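Local coordinates for HmuY protein (Prevotella intermedia, PDB 6R2H) that probably binds heme as a hemophore-like protein of the HmuY family, and is captured here in its heme-free form, at residues E9-G14 / K180-F185; K36-K41 / P48-V53; I112-S117 / G126-M131. All coordinates share one frame; numbering follows the deposited sequence.

Near the N terminus, strand 6-11 pairs with strand 181-190 close to the C terminus, so interaction 1 closes a loop over most of the chain and joins the two ends at one margin of a nine-stranded antiparallel sheet. Within that loop, interaction 2 comes first, closing the short hairpin of strands 37-42 and 50-56 at the other margin. Interaction 3 follows in series, pairing strand 105-115 with strand 124-132. Interactions 2 and 3 touch, because strands 37-42 and 124-132 are neighbours and E38 O lies 2.9 Å from M127 N. Interaction 1 stands apart, its centre about 28 Å from that of interaction 2 and about 18 Å from that of interaction 3.

Interaction 1: E9-G14 / K180-F185; sequences ETLMPG and KKAVSF
E9 meets S184 as a non-hydrogen-bonded antiparallel pair, its CB 3.5 Å from S184 OG. Beyond CB the glutamate turns off the partner strand: CG sits between the backbone N and the carbonyl carbon (chi1 66°), and OE1 takes its hydrogen bond from H7. S184 OG in turn makes a weak hydrogen bond to F8 O.

T10 and V183 form the hydrogen-bonded pair of the register. T10 N donates to V183 O at 3.2 Å, and the return bond from V183 N to T10 O is 3.1 Å and straighter, with 161° at the hydrogen.

L11 pairs with A182 across the strands, on the face of E9, and brings its CD2 branch to 4.0 Å from A182 CB.

At M12 the strand gives way to loop, yet one more backbone bond follows: M12 N reaches K181 O at 3.0 Å, nearly linear at the hydrogen but from above the carbonyl plane. A water accompanies it, donating to M12 O and to K181 O. M12 CG, anti to the carbonyl carbon (chi1 -75°), lies over the backbone of A182, and the bend at chi2 turns SD to 3.5 Å from V183 CG2; the two side chains cross obliquely. M12 and V183 also both touch F73 of strand 71-74, in the four-stranded sheet, so the two sheets meet here.

The pairing joins the outermost strand 6-11 to strand 181-190, near the two chain ends, in the large sheet of the HmuY fold. One face carries the apolar L11-A182 contact beside E9 and S184; on the other, M12 SD packs against V183 CG2 next to F73. Three main-chain bonds thus fix the alignment, the last carrying it past the strand end into the loop at M12, and the side chains add apolar packing.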
ATOM      1  N   GLU A   9      -3.630   4.339 -12.523  1.00 36.29           N
ATOM      2  CA  GLU A   9      -2.359   3.722 -12.873  1.00 36.40           C
ATOM      3  C   GLU A   9      -1.224   4.731 -12.753  1.00 37.23           C
ATOM      4  O   GLU A   9      -1.407   5.916 -13.029  1.00 32.42           O
ATOM      5  CB  GLU A   9      -2.400   3.096 -14.265  1.00 36.95           C
ATOM      6  CG  GLU A   9      -2.568   4.064 -15.419  1.00 36.93           C
ATOM      7  CD  GLU A   9      -2.502   3.319 -16.741  1.00 39.74           C
ATOM      8  OE1 GLU A   9      -3.255   2.320 -16.897  1.00 40.21           O
ATOM      9  OE2 GLU A   9      -1.672   3.702 -17.596  1.00 38.99           O
ATOM     10  N   THR A  10      -0.063   4.224 -12.318  1.00 36.50           N
ATOM     11  CA  THR A  10       1.150   5.013 -12.194  1.00 37.79           C
ATOM     12  C   THR A  10       2.339   4.082 -11.970  1.00 37.83           C
ATOM     13  O   THR A  10       2.184   2.991 -11.424  1.00 38.66           O
ATOM     14  CB  THR A  10       1.042   6.042 -11.060  1.00 37.48           C
ATOM     15  OG1 THR A  10       2.038   7.040 -11.298  1.00 41.95           O
ATOM     16  CG2 THR A  10       1.218   5.450  -9.680  1.00 36.81           C
ATOM     17  N   LEU A  11       3.519   4.530 -12.403  1.00 34.58           N
ATOM     18  CA  LEU A  11       4.763   3.873 -12.041  1.00 34.64           C
ATOM     19  C   LEU A  11       5.119   4.303 -10.625  1.00 36.80           C
ATOM     20  O   LEU A  11       4.919   5.459 -10.258  1.00 43.19           O
ATOM     21  CB  LEU A  11       5.855   4.286 -13.032  1.00 33.67           C
ATOM     22  CG  LEU A  11       5.655   3.800 -14.467  1.00 33.33           C
ATOM     23  CD1 LEU A  11       6.793   4.251 -15.368  1.00 33.21           C
ATOM     24  CD2 LEU A  11       5.517   2.286 -14.517  1.00 33.08           C
ATOM     25  N   MET A  12       5.629   3.368  -9.826  1.00 35.56           N
ATOM     26  CA  MET A  12       5.882   3.663  -8.424  1.00 35.80           C
ATOM     27  C   MET A  12       7.223   4.386  -8.243  1.00 34.87           C
ATOM     28  O   MET A  12       8.176   4.173  -8.992  1.00 31.17           O
ATOM     29  CB  MET A  12       5.857   2.385  -7.577  1.00 36.85           C
ATOM     30  CG  MET A  12       4.450   1.859  -7.331  1.00 36.24           C
ATOM     31  SD  MET A  12       3.351   3.035  -6.499  1.00 34.82           S
ATOM     32  CE  MET A  12       3.880   2.860  -4.790  1.00 34.37           C
ATOM     33  N   PRO A  13       7.326   5.283  -7.239  1.00 34.34           N
ATOM     34  CA  PRO A  13       8.623   5.789  -6.780  1.00 33.33           C
ATOM     35  C   PRO A  13       9.394   4.773  -5.935  1.00 32.22           C
ATOM     36  O   PRO A  13       8.963   3.637  -5.778  1.00 31.57           O
ATOM     37  CB  PRO A  13       8.227   7.001  -5.916  1.00 34.41           C
ATOM     38  CG  PRO A  13       6.842   6.667  -5.393  1.00 33.71           C
ATOM     39  CD  PRO A  13       6.190   5.876  -6.511  1.00 33.21           C
ATOM     40  N   GLY A  14      10.543   5.198  -5.397  1.00 31.98           N
ATOM     41  CA  GLY A  14      11.476   4.298  -4.737  1.00 32.99           C
ATOM     42  C   GLY A  14      11.045   3.974  -3.311  1.00 37.22           C
ATOM     43  O   GLY A  14      10.046   4.504  -2.829  1.00 36.18           O
ATOM     44  N   LYS A 180      10.013  -2.424 -13.898  1.00 38.20           N
ATOM     45  CA  LYS A 180       9.737  -1.297 -13.014  1.00 37.69           C
ATOM     46  C   LYS A 180       8.426  -1.521 -12.259  1.00 39.41           C
ATOM     47  O   LYS A 180       7.419  -1.892 -12.855  1.00 42.50           O
ATOM     48  CB  LYS A 180       9.686   0.011 -13.813  1.00 37.39           C
ATOM     49  CG  LYS A 180      10.547   0.023 -15.063  1.00 39.58           C
ATOM     50  CD  LYS A 180      10.819   1.388 -15.650  1.00 42.26           C
ATOM     51  CE  LYS A 180      12.318   1.609 -15.792  1.00 50.09           C
ATOM     52  NZ  LYS A 180      12.702   2.343 -17.029  1.00 51.50           N
ATOM     53  N   LYS A 181       8.424  -1.226 -10.954  1.00 41.04           N
ATOM     54  CA  LYS A 181       7.247  -1.346 -10.108  1.00 41.76           C
ATOM     55  C   LYS A 181       6.159  -0.356 -10.523  1.00 40.78           C
ATOM     56  O   LYS A 181       6.459   0.721 -11.044  1.00 41.48           O
ATOM     57  CB  LYS A 181       7.641  -1.110  -8.651  1.00 42.44           C
ATOM     58  CG  LYS A 181       8.650  -2.120  -8.131  1.00 45.43           C
ATOM     59  CD  LYS A 181       9.429  -1.636  -6.921  1.00 50.58           C
ATOM     60  CE  LYS A 181      10.186  -2.759  -6.247  1.00 51.59           C
ATOM     61  NZ  LYS A 181      10.391  -3.892  -7.181  1.00 54.10           N
ATOM     62  N   ALA A 182       4.899  -0.730 -10.243  1.00 39.69           N
ATOM     63  CA  ALA A 182       3.727   0.062 -10.588  1.00 37.25           C
ATOM     64  C   ALA A 182       2.534  -0.372  -9.742  1.00 37.54           C
ATOM     65  O   ALA A 182       2.531  -1.453  -9.165  1.00 37.15           O
ATOM     66  CB  ALA A 182       3.405  -0.087 -12.053  1.00 34.55           C
ATOM     67  N   VAL A 183       1.527   0.504  -9.667  1.00 36.57           N
ATOM     68  CA  VAL A 183       0.250   0.194  -9.051  1.00 34.22           C
ATOM     69  C   VAL A 183      -0.812   0.598 -10.069  1.00 36.08           C
ATOM     70  O   VAL A 183      -0.821   1.743 -10.526  1.00 39.99           O
ATOM     71  CB  VAL A 183       0.064   0.927  -7.703  1.00 34.79           C
ATOM     72  CG1 VAL A 183      -1.385   0.945  -7.222  1.00 33.67           C
ATOM     73  CG2 VAL A 183       0.998   0.436  -6.598  1.00 32.55           C
ATOM     74  N   SER A 184      -1.668  -0.362 -10.442  1.00 35.60           N
ATOM     75  CA  SER A 184      -2.745  -0.159 -11.399  1.00 35.47           C
ATOM     76  C   SER A 184      -3.991  -0.900 -10.917  1.00 37.42           C
ATOM     77  O   SER A 184      -3.874  -2.051 -10.505  1.00 41.17           O
ATOM     78  CB  SER A 184      -2.324  -0.668 -12.730  1.00 36.77           C
ATOM     79  OG  SER A 184      -3.235  -0.249 -13.722  1.00 42.38           O
ATOM     80  N   PHE A 185      -5.165  -0.248 -10.940  1.00 35.14           N
ATOM     81  CA  PHE A 185      -6.413  -0.905 -10.569  1.00 34.25           C
ATOM     82  C   PHE A 185      -7.622  -0.202 -11.175  1.00 33.65           C
ATOM     83  O   PHE A 185      -7.543   0.950 -11.594  1.00 34.88           O
ATOM     84  CB  PHE A 185      -6.592  -0.964  -9.049  1.00 36.01           C
ATOM     85  CG  PHE A 185      -6.490   0.356  -8.320  1.00 35.21           C
ATOM     86  CD1 PHE A 185      -7.607   1.173  -8.159  1.00 34.61           C
ATOM     87  CD2 PHE A 185      -5.282   0.773  -7.776  1.00 32.28           C
ATOM     88  CE1 PHE A 185      -7.527   2.377  -7.473  1.00 33.88           C
ATOM     89  CE2 PHE A 185      -5.200   1.976  -7.091  1.00 33.10           C
ATOM     90  CZ  PHE A 185      -6.322   2.773  -6.935  1.00 34.10           C
TER
HETATM   91  O   HOH W   1       9.152   2.608 -11.072  1.00 38.87           O

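Interaction 2: K36-K41 / P48-V53; sequences KREFRK and PNYEVV
R40 lays its aliphatic stem across one face of the Y50 ring, with CD 3.4 Å from the ring centroid and 16° off the normal, a CH-pi contact. The two residues belong to the antiparallel beta hairpin of strands 37-42 and 50-56, at one margin of the large HmuY sheet. Y50 CG stands between its backbone N and carbonyl carbon (chi1 68°). The extended arginine chain puts NE beside Y50 OH and CZ; the guanidinium plane is 13° from that of the ring, with Y50 OH over one of its faces.

E38 steadies that guanidinium from the same strand: R40 NE forms a salt bridge with E38 OE1 at 3.0 Å. A second charge partner is D111, which pairs with R40 NH1. E38 also crosses V52 at about a right angle, its OE1 3.5 Å from V52 CG2.

Backbone bonds set the register. K41 N donates to E51 O and E51 N returns a bond to K41 O, while V53 N binds F39 O almost linearly. On the face opposite R40, K41 and E51 lie side by side; K41 NZ makes a hydrogen bond to E122 O, and K41 CB packs 3.9 Å from V53 CG1.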
ATOM      1  N   LYS A  36      10.793   8.585  11.522  1.00 38.52           N
ATOM      2  CA  LYS A  36      12.166   8.361  11.930  1.00 40.45           C
ATOM      3  C   LYS A  36      12.621   7.001  11.407  1.00 42.88           C
ATOM      4  O   LYS A  36      11.827   6.060  11.301  1.00 42.98           O
ATOM      5  CB  LYS A  36      12.342   8.543  13.440  1.00 44.34           C
ATOM      6  CG  LYS A  36      11.703   7.492  14.340  1.00 49.72           C
ATOM      7  CD  LYS A  36      12.082   7.656  15.802  1.00 56.38           C
ATOM      8  CE  LYS A  36      11.102   7.009  16.763  1.00 60.99           C
ATOM      9  NZ  LYS A  36      10.685   7.940  17.841  1.00 60.65           N
ATOM     10  N   ARG A  37      13.903   6.931  11.032  1.00 41.51           N
ATOM     11  CA  ARG A  37      14.461   5.704  10.484  1.00 41.49           C
ATOM     12  C   ARG A  37      15.456   5.080  11.458  1.00 42.65           C
ATOM     13  O   ARG A  37      16.189   5.776  12.160  1.00 44.56           O
ATOM     14  CB  ARG A  37      15.160   5.972   9.151  1.00 39.02           C
ATOM     15  CG  ARG A  37      14.476   7.041   8.320  1.00 40.07           C
ATOM     16  CD  ARG A  37      15.286   7.264   7.080  1.00 38.62           C
ATOM     17  NE  ARG A  37      14.433   7.606   5.961  1.00 36.53           N
ATOM     18  CZ  ARG A  37      14.918   7.794   4.750  1.00 41.48           C
ATOM     19  NH1 ARG A  37      16.226   7.687   4.564  1.00 43.42           N
ATOM     20  NH2 ARG A  37      14.113   8.088   3.740  1.00 43.68           N
ATOM     21  N   GLU A  38      15.472   3.744  11.459  1.00 43.35           N
ATOM     22  CA  GLU A  38      16.431   2.936  12.190  1.00 46.16           C
ATOM     23  C   GLU A  38      17.213   2.124  11.160  1.00 45.76           C
ATOM     24  O   GLU A  38      16.596   1.438  10.337  1.00 49.28           O
ATOM     25  CB  GLU A  38      15.646   2.031  13.144  1.00 49.30           C
ATOM     26  CG  GLU A  38      16.441   1.443  14.299  1.00 54.19           C
ATOM     27  CD  GLU A  38      15.523   0.947  15.401  1.00 59.97           C
ATOM     28  OE1 GLU A  38      15.299  -0.283  15.499  1.00 61.26           O
ATOM     29  OE2 GLU A  38      15.015   1.799  16.147  1.00 67.73           O
ATOM     30  N   PHE A  39      18.551   2.253  11.171  1.00 40.74           N
ATOM     31  CA  PHE A  39      19.360   1.377  10.344  1.00 37.55           C
ATOM     32  C   PHE A  39      19.677   0.129  11.148  1.00 36.02           C
ATOM     33  O   PHE A  39      20.186   0.214  12.264  1.00 34.03           O
ATOM     34  CB  PHE A  39      20.559   2.100   9.731  1.00 38.56           C
ATOM     35  CG  PHE A  39      20.144   3.094   8.677  1.00 42.32           C
ATOM     36  CD1 PHE A  39      19.781   4.392   9.027  1.00 42.80           C
ATOM     37  CD2 PHE A  39      20.069   2.721   7.342  1.00 43.00           C
ATOM     38  CE1 PHE A  39      19.353   5.294   8.064  1.00 43.15           C
ATOM     39  CE2 PHE A  39      19.657   3.630   6.376  1.00 43.90           C
ATOM     40  CZ  PHE A  39      19.296   4.911   6.739  1.00 44.02           C
ATOM     41  N   ARG A  40      19.318  -1.019  10.567  1.00 36.80           N
ATOM     42  CA  ARG A  40      19.388  -2.281  11.278  1.00 39.91           C
ATOM     43  C   ARG A  40      20.347  -3.209  10.541  1.00 44.33           C
ATOM     44  O   ARG A  40      20.209  -3.376   9.324  1.00 42.89           O
ATOM     45  CB  ARG A  40      17.988  -2.888  11.337  1.00 40.03           C
ATOM     46  CG  ARG A  40      16.992  -2.051  12.121  1.00 45.32           C
ATOM     47  CD  ARG A  40      15.703  -2.788  12.408  1.00 47.92           C
ATOM     48  NE  ARG A  40      14.731  -1.913  13.063  1.00 49.97           N
ATOM     49  CZ  ARG A  40      13.409  -2.052  12.945  1.00 52.01           C
ATOM     50  NH1 ARG A  40      12.914  -3.027  12.197  1.00 49.48           N
ATOM     51  NH2 ARG A  40      12.594  -1.218  13.569  1.00 48.93           N
ATOM     52  N   LYS A  41      21.322  -3.765  11.285  1.00 44.39           N
ATOM     53  CA  LYS A  41      22.224  -4.777  10.752  1.00 49.76           C
ATOM     54  C   LYS A  41      21.740  -6.142  11.225  1.00 56.78           C
ATOM     55  O   LYS A  41      21.565  -6.348  12.428  1.00 58.15           O
ATOM     56  CB  LYS A  41      23.665  -4.547  11.216  1.00 47.51           C
ATOM     57  CG  LYS A  41      24.734  -5.344  10.475  1.00 46.10           C
ATOM     58  CD  LYS A  41      26.111  -5.138  11.071  1.00 49.60           C
ATOM     59  CE  LYS A  41      27.218  -5.733  10.228  1.00 56.14           C
ATOM     60  NZ  LYS A  41      27.423  -4.955   8.982  1.00 61.06           N
ATOM     61  N   PRO A  48      15.109 -12.295  12.600  1.00 94.29           N
ATOM     62  CA  PRO A  48      14.625 -11.017  13.122  1.00 98.26           C
ATOM     63  C   PRO A  48      15.524 -10.459  14.228  1.00 98.99           C
ATOM     64  O   PRO A  48      15.135  -9.534  14.943  1.00 96.63           O
ATOM     65  CB  PRO A  48      13.217 -11.349  13.654  1.00 96.78           C
ATOM     66  CG  PRO A  48      12.999 -12.833  13.353  1.00 89.74           C
ATOM     67  CD  PRO A  48      14.381 -13.431  13.185  1.00 92.47           C
ATOM     68  N   ASN A  49      16.726 -11.039  14.364  1.00 91.82           N
ATOM     69  CA  ASN A  49      17.724 -10.569  15.315  1.00 88.49           C
ATOM     70  C   ASN A  49      18.681  -9.598  14.631  1.00 83.80           C
ATOM     71  O   ASN A  49      19.240  -9.914  13.577  1.00 82.12           O
ATOM     72  CB  ASN A  49      18.461 -11.718  16.007  1.00 88.67           C
ATOM     73  CG  ASN A  49      17.857 -12.040  17.354  1.00 86.17           C
ATOM     74  OD1 ASN A  49      16.831 -11.473  17.726  1.00 81.06           O
ATOM     75  ND2 ASN A  49      18.485 -12.945  18.087  1.00 83.08           N
ATOM     76  N   TYR A  50      18.850  -8.411  15.232  1.00 72.37           N
ATOM     77  CA  TYR A  50      19.559  -7.313  14.586  1.00 67.09           C
ATOM     78  C   TYR A  50      20.120  -6.355  15.636  1.00 68.27           C
ATOM     79  O   TYR A  50      19.569  -6.251  16.733  1.00 71.50           O
ATOM     80  CB  TYR A  50      18.643  -6.574  13.597  1.00 59.46           C
ATOM     81  CG  TYR A  50      17.516  -5.790  14.217  1.00 54.78           C
ATOM     82  CD1 TYR A  50      17.745  -4.563  14.822  1.00 54.06           C
ATOM     83  CD2 TYR A  50      16.213  -6.265  14.191  1.00 55.48           C
ATOM     84  CE1 TYR A  50      16.717  -3.839  15.402  1.00 51.32           C
ATOM     85  CE2 TYR A  50      15.170  -5.555  14.773  1.00 53.05           C
ATOM     86  CZ  TYR A  50      15.424  -4.337  15.375  1.00 53.01           C
ATOM     87  OH  TYR A  50      14.415  -3.629  15.955  1.00 56.42           O
ATOM     88  N   GLU A  51      21.210  -5.657  15.273  1.00 65.95           N
ATOM     89  CA  GLU A  51      21.735  -4.542  16.046  1.00 62.38           C
ATOM     90  C   GLU A  51      21.457  -3.231  15.306  1.00 59.54           C
ATOM     91  O   GLU A  51      21.534  -3.156  14.077  1.00 60.13           O
ATOM     92  CB  GLU A  51      23.202  -4.753  16.438  1.00 71.35           C
ATOM     93  CG  GLU A  51      24.093  -5.124  15.267  1.00 82.63           C
ATOM     94  CD  GLU A  51      25.520  -5.499  15.625  1.00 87.55           C
ATOM     95  OE1 GLU A  51      26.449  -4.801  15.152  1.00 82.11           O
ATOM     96  OE2 GLU A  51      25.701  -6.500  16.356  1.00 92.02           O
ATOM     97  N   VAL A  52      21.117  -2.199  16.087  1.00 52.35           N
ATOM     98  CA  VAL A  52      20.884  -0.855  15.576  1.00 47.69           C
ATOM     99  C   VAL A  52      22.228  -0.158  15.325  1.00 44.57           C
ATOM    100  O   VAL A  52      23.031   0.011  16.239  1.00 40.02           O
ATOM    101  CB  VAL A  52      19.976  -0.049  16.530  1.00 49.19           C
ATOM    102  CG1 VAL A  52      19.889   1.414  16.138  1.00 45.98           C
ATOM    103  CG2 VAL A  52      18.576  -0.646  16.634  1.00 49.98           C
ATOM    104  N   VAL A  53      22.460   0.271  14.080  1.00 39.47           N
ATOM    105  CA  VAL A  53      23.749   0.829  13.714  1.00 37.57           C
ATOM    106  C   VAL A  53      23.623   2.302  13.321  1.00 40.67           C
ATOM    107  O   VAL A  53      24.632   2.950  13.034  1.00 40.34           O
ATOM    108  CB  VAL A  53      24.439   0.020  12.597  1.00 37.05           C
ATOM    109  CG1 VAL A  53      24.929  -1.338  13.070  1.00 33.49           C
ATOM    110  CG2 VAL A  53      23.588  -0.094  11.338  1.00 35.97           C
TER

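Interaction 3: I112-S117 / G126-M131; sequences IVVDMS and GMVKTM
A classic beta bulge marks this pairing: V114 and D115 both face G126. Their amides converge on a single carbonyl, V114 N bonding to G126 O at 2.9 Å and D115 N reaching the same oxygen through a weak bond of 3.3 Å. G126 N donates in return to D115 O. Before the bulge the register is regular, with I112 and V128 exchanging two backbone bonds.

Strands 105-115 and 124-132, joined through the short helix 119-122, are antiparallel neighbours within the large sheet of the HmuY fold. On the face carrying V128, V114 crosses it at about a right angle, and V128 CG2 lies 3.6 Å from V114 CG2. With V114 CG1 anti to the carbonyl carbon (chi1 -68°), CG2 falls between the backbone N and the carbonyl carbon, which also brings this methyl to 3.4 Å from G126 O. R37 and E33 cover this pair. Farther along, I112 CG2 meets T130 CG2 at 3.8 Å, the side chains oblique to each other. The second bulge residue, D115, also opens an Asx turn: its OD1 accepts from S117 N at 3.0 Å and also from S117 OG, both on the same face of the carboxylate.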
ATOM      1  N   ILE A 112       8.186  -0.701   7.498  1.00 35.81           N
ATOM      2  CA  ILE A 112       8.422  -0.741   6.064  1.00 32.18           C
ATOM      3  C   ILE A 112       9.917  -0.543   5.815  1.00 32.00           C
ATOM      4  O   ILE A 112      10.637  -0.023   6.670  1.00 32.89           O
ATOM      5  CB  ILE A 112       7.572   0.304   5.301  1.00 31.49           C
ATOM      6  CG1 ILE A 112       7.879   1.736   5.754  1.00 30.29           C
ATOM      7  CG2 ILE A 112       6.075  -0.019   5.351  1.00 31.09           C
ATOM      8  CD1 ILE A 112       7.534   2.798   4.718  1.00 31.79           C
ATOM      9  N   VAL A 113      10.360  -0.949   4.622  1.00 31.29           N
ATOM     10  CA  VAL A 113      11.726  -0.727   4.186  1.00 32.12           C
ATOM     11  C   VAL A 113      11.800   0.584   3.414  1.00 31.95           C
ATOM     12  O   VAL A 113      11.201   0.683   2.347  1.00 30.81           O
ATOM     13  CB  VAL A 113      12.222  -1.902   3.322  1.00 34.04           C
ATOM     14  CG1 VAL A 113      13.640  -1.677   2.811  1.00 33.51           C
ATOM     15  CG2 VAL A 113      12.151  -3.201   4.105  1.00 35.78           C
ATOM     16  N   VAL A 114      12.581   1.549   3.937  1.00 34.30           N
ATOM     17  CA  VAL A 114      12.748   2.850   3.293  1.00 35.74           C
ATOM     18  C   VAL A 114      14.078   2.961   2.546  1.00 38.17           C
ATOM     19  O   VAL A 114      14.202   3.809   1.666  1.00 39.86           O
ATOM     20  CB  VAL A 114      12.526   4.057   4.229  1.00 34.71           C
ATOM     21  CG1 VAL A 114      11.074   4.181   4.657  1.00 33.17           C
ATOM     22  CG2 VAL A 114      13.452   4.045   5.432  1.00 33.13           C
ATOM     23  N   ASP A 115      15.077   2.138   2.904  1.00 38.74           N
ATOM     24  CA  ASP A 115      16.404   2.254   2.312  1.00 42.05           C
ATOM     25  C   ASP A 115      17.050   0.876   2.229  1.00 48.67           C
ATOM     26  O   ASP A 115      17.369   0.275   3.258  1.00 54.09           O
ATOM     27  CB  ASP A 115      17.326   3.178   3.116  1.00 41.81           C
ATOM     28  CG  ASP A 115      18.629   3.541   2.401  1.00 43.89           C
ATOM     29  OD1 ASP A 115      18.995   2.840   1.425  1.00 40.23           O
ATOM     30  OD2 ASP A 115      19.260   4.547   2.805  1.00 45.79           O
ATOM     31  N   MET A 116      17.281   0.394   1.001  1.00 52.86           N
ATOM     32  CA  MET A 116      17.803  -0.960   0.870  1.00 59.87           C
ATOM     33  C   MET A 116      19.195  -0.947   0.248  1.00 61.23           C
ATOM     34  O   MET A 116      19.746  -2.001  -0.064  1.00 65.48           O
ATOM     35  CB  MET A 116      16.854  -1.890   0.107  1.00 60.13           C
ATOM     36  CG  MET A 116      16.836  -1.674  -1.373  1.00 63.54           C
ATOM     37  SD  MET A 116      15.913  -3.044  -2.085  1.00 78.60           S
ATOM     38  CE  MET A 116      16.271  -2.818  -3.830  1.00 77.41           C
ATOM     39  N   SER A 117      19.788   0.245   0.153  1.00 61.41           N
ATOM     40  CA  SER A 117      21.035   0.435  -0.575  1.00 63.96           C
ATOM     41  C   SER A 117      22.219  -0.284   0.088  1.00 65.03           C
ATOM     42  O   SER A 117      23.203  -0.594  -0.578  1.00 63.53           O
ATOM     43  CB  SER A 117      21.314   1.898  -0.759  1.00 62.36           C
ATOM     44  OG  SER A 117      21.734   2.463   0.475  1.00 71.01           O
ATOM     45  N   GLY A 126      17.410   0.341   6.297  1.00 40.54           N
ATOM     46  CA  GLY A 126      16.640   1.419   6.897  1.00 36.25           C
ATOM     47  C   GLY A 126      15.159   1.056   6.958  1.00 37.43           C
ATOM     48  O   GLY A 126      14.523   0.827   5.929  1.00 37.75           O
ATOM     49  N   MET A 127      14.629   1.021   8.185  1.00 38.10           N
ATOM     50  CA  MET A 127      13.263   0.622   8.482  1.00 39.02           C
ATOM     51  C   MET A 127      12.540   1.795   9.134  1.00 40.01           C
ATOM     52  O   MET A 127      13.151   2.520   9.919  1.00 42.46           O
ATOM     53  CB  MET A 127      13.297  -0.501   9.520  1.00 45.89           C
ATOM     54  CG  MET A 127      14.028  -1.743   9.052  1.00 50.16           C
ATOM     55  SD  MET A 127      12.982  -2.739   7.970  1.00 55.28           S
ATOM     56  CE  MET A 127      13.755  -2.332   6.407  1.00 56.01           C
ATOM     57  N   VAL A 128      11.233   1.939   8.870  1.00 38.63           N
ATOM     58  CA  VAL A 128      10.422   2.933   9.566  1.00 38.35           C
ATOM     59  C   VAL A 128       9.163   2.251  10.098  1.00 40.27           C
ATOM     60  O   VAL A 128       8.519   1.477   9.384  1.00 38.73           O
ATOM     61  CB  VAL A 128      10.088   4.137   8.659  1.00 36.96           C
ATOM     62  CG1 VAL A 128       9.125   5.127   9.294  1.00 38.61           C
ATOM     63  CG2 VAL A 128      11.343   4.855   8.210  1.00 36.16           C
ATOM     64  N   LYS A 129       8.853   2.531  11.370  1.00 43.14           N
ATOM     65  CA  LYS A 129       7.633   2.030  11.992  1.00 48.28           C
ATOM     66  C   LYS A 129       6.463   2.923  11.586  1.00 46.62           C
ATOM     67  O   LYS A 129       6.451   4.113  11.894  1.00 49.40           O
ATOM     68  CB  LYS A 129       7.754   1.915  13.518  1.00 50.33           C
ATOM     69  CG  LYS A 129       6.634   1.109  14.158  1.00 57.09           C
ATOM     70  CD  LYS A 129       6.731   0.967  15.648  1.00 64.01           C
ATOM     71  CE  LYS A 129       5.399   0.572  16.246  1.00 70.85           C
ATOM     72  NZ  LYS A 129       5.261   1.036  17.649  1.00 69.85           N
ATOM     73  N   THR A 130       5.493   2.332  10.877  1.00 41.17           N
ATOM     74  CA  THR A 130       4.337   3.058  10.377  1.00 39.17           C
ATOM     75  C   THR A 130       3.063   2.234  10.597  1.00 37.87           C
ATOM     76  O   THR A 130       3.009   1.424  11.520  1.00 41.17           O
ATOM     77  CB  THR A 130       4.560   3.469   8.919  1.00 35.83           C
ATOM     78  OG1 THR A 130       3.449   4.307   8.574  1.00 33.49           O
ATOM     79  CG2 THR A 130       4.691   2.274   7.995  1.00 32.17           C
ATOM     80  N   MET A 131       2.040   2.466   9.759  1.00 34.74           N
ATOM     81  CA  MET A 131       0.789   1.722   9.798  1.00 34.70           C
ATOM     82  C   MET A 131       0.541   1.132   8.415  1.00 32.74           C
ATOM     83  O   MET A 131       0.665   1.838   7.420  1.00 32.65           O
ATOM     84  CB  MET A 131      -0.379   2.653  10.136  1.00 35.87           C
ATOM     85  CG  MET A 131      -0.351   3.197  11.553  1.00 36.62           C
ATOM     86  SD  MET A 131      -0.775   1.944  12.777  1.00 42.49           S
ATOM     87  CE  MET A 131      -2.562   2.033  12.799  1.00 39.28           C
TER